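Local coordinates for putative lipoprotein (Bacteroides fragilis, PDB 3QNK), which is a putative SusD-like lipoprotein of the outer membrane, of unproven function, that probably binds glycans for uptake through a partner transporter, at residues 191-195 / 455-459; 399-404 / 435-439. All blocks are in the same frame, centred on the assembly; numbering follows the deposited sequence.

Contact 1 (191-195 / 455-459); sequences VELYD and YDVRR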
ATOM      1  N   VAL B 191       8.643  -7.920  24.492  1.00 51.73           N
ATOM      2  CA  VAL B 191       7.270  -8.427  24.332  1.00 51.06           C
ATOM      3  C   VAL B 191       6.687  -8.817  25.732  1.00 54.41           C
ATOM      4  O   VAL B 191       5.553  -8.436  26.054  1.00 54.62           O
ATOM      5  CB  VAL B 191       7.213  -9.593  23.322  1.00 55.99           C
ATOM      6  CG1 VAL B 191       5.809 -10.156  23.209  1.00 56.22           C
ATOM      7  CG2 VAL B 191       7.684  -9.135  21.954  1.00 55.94           C
ATOM      8  N   GLU B 192       7.491  -9.487  26.570  1.00 48.67           N
ATOM      9  CA  GLU B 192       7.104  -9.870  27.923  1.00 49.53           C
ATOM     10  C   GLU B 192       6.908  -8.641  28.822  1.00 56.49           C
ATOM     11  O   GLU B 192       5.997  -8.626  29.647  1.00 59.26           O
ATOM     12  CB  GLU B 192       8.139 -10.819  28.553  1.00 51.63           C
ATOM     13  CG  GLU B 192       8.197 -12.214  27.935  1.00 55.99           C
ATOM     14  CD  GLU B 192       9.437 -13.050  28.239  1.00 75.86           C
ATOM     15  OE1 GLU B 192      10.519 -12.458  28.451  1.00 71.47           O
ATOM     16  OE2 GLU B 192       9.336 -14.300  28.241  1.00 66.22           O
ATOM     17  N   LEU B 193       7.742  -7.600  28.652  1.00 51.02           N
ATOM     18  CA  LEU B 193       7.647  -6.371  29.440  1.00 47.99           C
ATOM     19  C   LEU B 193       6.381  -5.594  29.067  1.00 50.46           C
ATOM     20  O   LEU B 193       5.681  -5.070  29.948  1.00 50.78           O
ATOM     21  CB  LEU B 193       8.908  -5.507  29.238  1.00 46.76           C
ATOM     22  CG  LEU B 193       9.037  -4.234  30.092  1.00 49.55           C
ATOM     23  CD1 LEU B 193       9.170  -4.565  31.578  1.00 50.19           C
ATOM     24  CD2 LEU B 193      10.191  -3.398  29.635  1.00 50.32           C
ATOM     25  N   TYR B 194       6.089  -5.532  27.756  1.00 45.23           N
ATOM     26  CA  TYR B 194       4.898  -4.876  27.210  1.00 43.25           C
ATOM     27  C   TYR B 194       3.635  -5.519  27.795  1.00 47.83           C
ATOM     28  O   TYR B 194       2.723  -4.775  28.123  1.00 49.23           O
ATOM     29  CB  TYR B 194       4.917  -4.898  25.654  1.00 43.24           C
ATOM     30  CG  TYR B 194       5.732  -3.771  25.027  1.00 43.31           C
ATOM     31  CD1 TYR B 194       6.856  -3.253  25.667  1.00 45.14           C
ATOM     32  CD2 TYR B 194       5.333  -3.171  23.836  1.00 43.80           C
ATOM     33  CE1 TYR B 194       7.559  -2.165  25.141  1.00 46.80           C
ATOM     34  CE2 TYR B 194       6.052  -2.097  23.280  1.00 44.13           C
ATOM     35  CZ  TYR B 194       7.183  -1.616  23.926  1.00 52.98           C
ATOM     36  OH  TYR B 194       7.945  -0.599  23.399  1.00 54.45           O
ATOM     37  N   ASP B 195       3.637  -6.853  28.064  1.00 44.84           N
ATOM     38  CA  ASP B 195       2.505  -7.579  28.649  1.00 45.90           C
ATOM     39  C   ASP B 195       2.643  -7.811  30.179  1.00 53.21           C
ATOM     40  O   ASP B 195       1.914  -8.644  30.767  1.00 55.60           O
ATOM     41  CB  ASP B 195       2.282  -8.926  27.930  1.00 48.61           C
ATOM     42  CG  ASP B 195       0.899  -9.500  28.181  1.00 57.72           C
ATOM     43  OD1 ASP B 195      -0.053  -8.699  28.405  1.00 52.83           O
ATOM     44  OD2 ASP B 195       0.770 -10.747  28.197  1.00 70.73           O
ATOM     45  N   TYR B 455       5.296   3.962  22.842  1.00 45.38           N
ATOM     46  CA  TYR B 455       4.845   2.707  23.445  1.00 43.64           C
ATOM     47  C   TYR B 455       5.153   2.671  24.934  1.00 48.17           C
ATOM     48  O   TYR B 455       4.436   2.007  25.678  1.00 49.29           O
ATOM     49  CB  TYR B 455       5.454   1.517  22.705  1.00 43.21           C
ATOM     50  CG  TYR B 455       5.168   1.563  21.219  1.00 42.42           C
ATOM     51  CD1 TYR B 455       3.895   1.265  20.718  1.00 42.54           C
ATOM     52  CD2 TYR B 455       6.163   1.918  20.313  1.00 44.11           C
ATOM     53  CE1 TYR B 455       3.615   1.354  19.353  1.00 41.51           C
ATOM     54  CE2 TYR B 455       5.905   1.991  18.945  1.00 45.90           C
ATOM     55  CZ  TYR B 455       4.629   1.712  18.470  1.00 49.62           C
ATOM     56  OH  TYR B 455       4.422   1.762  17.121  1.00 43.43           O
ATOM     57  N   ASP B 456       6.158   3.432  25.387  1.00 44.38           N
ATOM     58  CA  ASP B 456       6.442   3.535  26.812  1.00 44.59           C
ATOM     59  C   ASP B 456       5.306   4.340  27.512  1.00 48.23           C
ATOM     60  O   ASP B 456       4.742   3.877  28.502  1.00 47.84           O
ATOM     61  CB  ASP B 456       7.808   4.168  27.031  1.00 46.66           C
ATOM     62  CG  ASP B 456       8.994   3.239  26.755  1.00 55.81           C
ATOM     63  OD1 ASP B 456       8.787   1.992  26.685  1.00 57.40           O
ATOM     64  OD2 ASP B 456      10.132   3.751  26.641  1.00 59.31           O
ATOM     65  N   VAL B 457       4.890   5.462  26.909  1.00 42.90           N
ATOM     66  CA  VAL B 457       3.798   6.304  27.395  1.00 42.16           C
ATOM     67  C   VAL B 457       2.490   5.476  27.466  1.00 48.32           C
ATOM     68  O   VAL B 457       1.735   5.580  28.437  1.00 48.48           O
ATOM     69  CB  VAL B 457       3.655   7.566  26.486  1.00 44.01           C
ATOM     70  CG1 VAL B 457       2.309   8.260  26.660  1.00 41.91           C
ATOM     71  CG2 VAL B 457       4.798   8.554  26.731  1.00 43.79           C
ATOM     72  N   ARG B 458       2.259   4.645  26.444  1.00 43.89           N
ATOM     73  CA  ARG B 458       1.078   3.793  26.254  1.00 41.86           C
ATOM     74  C   ARG B 458       1.010   2.701  27.287  1.00 46.76           C
ATOM     75  O   ARG B 458      -0.053   2.491  27.906  1.00 49.51           O
ATOM     76  CB  ARG B 458       1.146   3.175  24.844  1.00 35.69           C
ATOM     77  CG  ARG B 458       0.016   2.249  24.492  1.00 34.54           C
ATOM     78  CD  ARG B 458      -0.034   2.060  22.984  1.00 27.47           C
ATOM     79  NE  ARG B 458      -0.884   3.040  22.320  1.00 39.23           N
ATOM     80  CZ  ARG B 458      -1.335   2.884  21.085  1.00 55.72           C
ATOM     81  NH1 ARG B 458      -1.020   1.798  20.392  1.00 35.61           N
ATOM     82  NH2 ARG B 458      -2.125   3.804  20.539  1.00 47.07           N
ATOM     83  N   ARG B 459       2.137   1.977  27.465  1.00 41.06           N
ATOM     84  CA  ARG B 459       2.202   0.848  28.394  1.00 40.55           C
ATOM     85  C   ARG B 459       2.249   1.323  29.847  1.00 45.37           C
ATOM     86  O   ARG B 459       1.604   0.709  30.695  1.00 46.90           O
ATOM     87  CB  ARG B 459       3.345  -0.114  28.059  1.00 38.73           C
ATOM     88  CG  ARG B 459       4.738   0.430  28.261  1.00 47.67           C
ATOM     89  CD  ARG B 459       5.728  -0.522  27.665  1.00 47.35           C
ATOM     90  NE  ARG B 459       7.087  -0.039  27.853  1.00 45.40           N
ATOM     91  CZ  ARG B 459       7.825  -0.298  28.917  1.00 50.54           C
ATOM     92  NH1 ARG B 459       7.348  -1.057  29.898  1.00 31.10           N
ATOM     93  NH2 ARG B 459       9.045   0.192  29.013  1.00 41.40           N
TER
HETATM   94  O   HOH W   1       4.817  -2.645  30.705  1.00 61.19           O

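Contact 2 (399-404 / 435-439); sequences AEARLE and LRELI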
ATOM      1  N   ALA B 399      15.785  -4.012  34.775  1.00 50.19           N
ATOM      2  CA  ALA B 399      15.596  -3.055  35.872  1.00 49.86           C
ATOM      3  C   ALA B 399      14.103  -2.837  36.153  1.00 53.88           C
ATOM      4  O   ALA B 399      13.670  -2.909  37.309  1.00 56.13           O
ATOM      5  CB  ALA B 399      16.265  -1.734  35.538  1.00 49.93           C
ATOM      6  N   GLU B 400      13.316  -2.688  35.074  1.00 45.93           N
ATOM      7  CA  GLU B 400      11.899  -2.469  35.125  1.00 44.92           C
ATOM      8  C   GLU B 400      11.157  -3.665  35.734  1.00 55.44           C
ATOM      9  O   GLU B 400      10.352  -3.461  36.656  1.00 59.47           O
ATOM     10  CB  GLU B 400      11.371  -2.130  33.732  1.00 44.94           C
ATOM     11  CG  GLU B 400       9.984  -1.531  33.789  1.00 52.43           C
ATOM     12  CD  GLU B 400       9.435  -0.833  32.563  1.00 68.35           C
ATOM     13  OE1 GLU B 400      10.234  -0.393  31.700  1.00 58.74           O
ATOM     14  OE2 GLU B 400       8.197  -0.635  32.533  1.00 58.06           O
ATOM     15  N   ALA B 401      11.416  -4.895  35.240  1.00 52.06           N
ATOM     16  CA  ALA B 401      10.785  -6.121  35.730  1.00 52.52           C
ATOM     17  C   ALA B 401      11.217  -6.433  37.151  1.00 58.14           C
ATOM     18  O   ALA B 401      10.381  -6.847  37.949  1.00 59.27           O
ATOM     19  CB  ALA B 401      11.120  -7.281  34.826  1.00 53.52           C
ATOM     20  N   ARG B 402      12.496  -6.200  37.483  1.00 54.46           N
ATOM     21  CA  ARG B 402      13.013  -6.454  38.828  1.00 55.31           C
ATOM     22  C   ARG B 402      12.337  -5.581  39.834  1.00 61.34           C
ATOM     23  O   ARG B 402      11.926  -6.094  40.876  1.00 63.21           O
ATOM     24  CB  ARG B 402      14.516  -6.258  38.921  1.00 51.75           C
ATOM     25  CG  ARG B 402      15.218  -7.488  38.489  1.00 57.58           C
ATOM     26  CD  ARG B 402      16.664  -7.251  38.160  1.00 58.22           C
ATOM     27  NE  ARG B 402      17.181  -8.437  37.493  1.00 54.37           N
ATOM     28  CZ  ARG B 402      17.730  -9.464  38.119  1.00 66.29           C
ATOM     29  NH1 ARG B 402      17.906  -9.429  39.435  1.00 44.54           N
ATOM     30  NH2 ARG B 402      18.119 -10.535  37.432  1.00 52.44           N
ATOM     31  N   LEU B 403      12.161  -4.287  39.526  1.00 56.00           N
ATOM     32  CA  LEU B 403      11.488  -3.407  40.475  1.00 56.05           C
ATOM     33  C   LEU B 403      10.057  -3.881  40.752  1.00 61.00           C
ATOM     34  O   LEU B 403       9.701  -4.070  41.919  1.00 62.25           O
ATOM     35  CB  LEU B 403      11.474  -1.945  40.004  1.00 54.96           C
ATOM     36  CG  LEU B 403      10.818  -1.043  41.011  1.00 59.42           C
ATOM     37  CD1 LEU B 403      11.805  -0.192  41.691  1.00 60.52           C
ATOM     38  CD2 LEU B 403       9.694  -0.296  40.411  1.00 60.41           C
ATOM     39  N   GLU B 404       9.262  -4.130  39.680  1.00 55.43           N
ATOM     40  CA  GLU B 404       7.874  -4.574  39.801  1.00 54.75           C
ATOM     41  C   GLU B 404       7.733  -5.905  40.546  1.00 60.39           C
ATOM     42  O   GLU B 404       6.686  -6.173  41.116  1.00 61.72           O
ATOM     43  CB  GLU B 404       7.223  -4.675  38.424  1.00 55.06           C
ATOM     44  CG  GLU B 404       7.148  -3.365  37.648  1.00 58.92           C
ATOM     45  CD  GLU B 404       6.529  -2.162  38.342  1.00 73.40           C
ATOM     46  OE1 GLU B 404       5.725  -2.336  39.290  1.00 63.86           O
ATOM     47  OE2 GLU B 404       6.851  -1.030  37.917  1.00 63.38           O
ATOM     48  N   LEU B 435      12.199   4.943  42.835  1.00 47.69           N
ATOM     49  CA  LEU B 435      13.122   4.223  41.951  1.00 46.89           C
ATOM     50  C   LEU B 435      12.474   3.902  40.607  1.00 53.22           C
ATOM     51  O   LEU B 435      13.151   4.007  39.574  1.00 54.43           O
ATOM     52  CB  LEU B 435      13.684   2.946  42.595  1.00 47.16           C
ATOM     53  CG  LEU B 435      14.789   2.188  41.809  1.00 50.29           C
ATOM     54  CD1 LEU B 435      15.971   3.105  41.453  1.00 48.58           C
ATOM     55  CD2 LEU B 435      15.225   0.921  42.546  1.00 50.38           C
ATOM     56  N   ARG B 436      11.167   3.580  40.604  1.00 50.09           N
ATOM     57  CA  ARG B 436      10.430   3.300  39.356  1.00 49.34           C
ATOM     58  C   ARG B 436      10.512   4.476  38.406  1.00 55.44           C
ATOM     59  O   ARG B 436      10.807   4.285  37.234  1.00 56.33           O
ATOM     60  CB  ARG B 436       8.961   2.951  39.635  1.00 44.75           C
ATOM     61  CG  ARG B 436       8.125   2.796  38.383  1.00 40.59           C
ATOM     62  CD  ARG B 436       6.856   1.987  38.574  1.00 41.23           C
ATOM     63  NE  ARG B 436       6.212   2.313  39.842  1.00 55.67           N
ATOM     64  CZ  ARG B 436       5.867   1.432  40.770  1.00 65.75           C
ATOM     65  NH1 ARG B 436       6.033   0.132  40.559  1.00 51.81           N
ATOM     66  NH2 ARG B 436       5.317   1.841  41.900  1.00 56.37           N
ATOM     67  N   GLU B 437      10.311   5.691  38.915  1.00 51.99           N
ATOM     68  CA  GLU B 437      10.343   6.864  38.065  1.00 51.20           C
ATOM     69  C   GLU B 437      11.734   7.120  37.512  1.00 54.67           C
ATOM     70  O   GLU B 437      11.862   7.496  36.349  1.00 53.69           O
ATOM     71  CB  GLU B 437       9.807   8.101  38.807  1.00 53.11           C
ATOM     72  CG  GLU B 437       8.353   7.968  39.268  1.00 70.54           C
ATOM     73  CD  GLU B 437       7.337   7.315  38.333  1.00 93.35           C
ATOM     74  OE1 GLU B 437       7.234   7.747  37.160  1.00 71.29           O
ATOM     75  OE2 GLU B 437       6.631   6.380  38.786  1.00 86.29           O
ATOM     76  N   LEU B 438      12.772   6.852  38.314  1.00 52.15           N
ATOM     77  CA  LEU B 438      14.158   7.059  37.906  1.00 51.67           C
ATOM     78  C   LEU B 438      14.548   6.125  36.730  1.00 56.98           C
ATOM     79  O   LEU B 438      15.239   6.563  35.793  1.00 58.13           O
ATOM     80  CB  LEU B 438      15.070   6.848  39.123  1.00 51.35           C
ATOM     81  CG  LEU B 438      14.925   7.911  40.224  1.00 52.41           C
ATOM     82  CD1 LEU B 438      15.582   7.482  41.503  1.00 51.27           C
ATOM     83  CD2 LEU B 438      15.449   9.267  39.776  1.00 50.12           C
ATOM     84  N   ILE B 439      14.055   4.863  36.771  1.00 50.32           N
ATOM     85  CA  ILE B 439      14.275   3.839  35.741  1.00 48.23           C
ATOM     86  C   ILE B 439      13.572   4.302  34.469  1.00 53.71           C
ATOM     87  O   ILE B 439      14.193   4.360  33.400  1.00 55.70           O
ATOM     88  CB  ILE B 439      13.794   2.432  36.212  1.00 50.40           C
ATOM     89  CG1 ILE B 439      14.598   1.926  37.445  1.00 50.27           C
ATOM     90  CG2 ILE B 439      13.847   1.432  35.055  1.00 52.51           C
ATOM     91  CD1 ILE B 439      14.019   0.746  38.184  1.00 48.56           C
TER

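Contact 1 (191-195 / 455-459)
R459 sets CD over one face of the Y194 ring, 3.9 Å from the ring centroid, in a CH-pi contact. The guanidinium is turned only 16° from the ring plane, although the two side chains as a whole run at about a right angle, and NE of R459 lies 3.5 Å from CE1 of Y194. Beyond the ring, the same group reaches L193, whose CG packs 3.6 Å from NH1 of R459. The far end of Y194 meets Y455, where the phenol OH of Y194 approaches CB of Y455 at 3.3 Å. A water links the backbone carbonyl O of L193 to the guanidinium of R459, donating to the first and accepting from NH1. This pairing joins the C-terminal end of helix 181-194, which probably belongs to the TPR-like alpha-alpha superhelix of SusD-like proteins, to helix 453-460 of the C-terminal SusD region. No direct hydrogen bond crosses between the segments, so the contact rests largely on the CH-pi approach of CD and on van der Waals packing, with the water as the polar link. What steers the arginine is D456, one turn earlier: R459 grips its OD1 side-on through both NE and NH2, at 2.9 Å from NE to OD1, while E400 takes NH1 in a second salt bridge. With CG set between backbone N and carbonyl carbon (chi1 68°) and the chain extended to NE, the head is carried across to helix 181-194. Farther out, F120 of helix 101-126 meets the Y194 ring, and Q39 binds the hydroxyl of Y455.

Contact 2 (399-404 / 435-439)
E404 and R436 form the polar clasp of this helix pair, with NH1 of R436 2.8 Å from OE1 of E404 and hydrogen-bonded to OE2 of E404 at 3.0 Å. The bond to OE2 is nearly straight, at 168°, and arrives on the syn side, somewhat tilted out of the carboxylate plane. A single nitrogen thus faces both oxygens, and the two flat groups lie nearly coplanar, with the carboxyl carbon of E404 at the edge of the guanidinium. Each chain has to bend for this: E404 folds at chi2 (-53°) and R436 at chi3, bringing the charged ends together from CB atoms that do not aim at the other helix. E433, a turn earlier in helix 432-446, takes NH2 of R436 in another salt bridge. Beneath the clasp lies L403, its CD2 against CB of R436 and its CD1 3.7 Å from CD2 of L435, the two leucines sliding past each other in opposite directions. The layer continues to I439, whose CD1 lies 4.1 Å from CB of L403 and whose CG2 lies 4.0 Å from CB of A399. The segments run antiparallel, their axes 168° apart in direction and 10.1 Å apart at closest approach, with E400 opposite I439 and L403 opposite R436. Helix 408-420, between them in sequence, also packs on A399 and L403 through A411, A414 and V415. Apolar groups therefore fill the interior of the interface while the ion pair sits at its partly exposed margin, where part of the charge of R436 is probably balanced by E404 and part by E433.

From the N terminus, the chain first lays down helix 181-194, which meets its partner in contact 1 only some 260 residues later. Most of the SusD region is traversed before helix 453-460 arrives to close that long loop. Contact 2 lies wholly within it, closing a short excursion of about thirty residues from helix 391-405 through helix 408-420 to helix 432-446, the helix directly preceding 453-460. The loops therefore nest without crossing. The contact centres are 13 Å apart. OE2 of E400, 2.8 Å from NH1 of R459, also accepts from NE1 of W460, joining helices 391-405 and 453-460; contact 1 and L193, packed on E400, add helix 181-194.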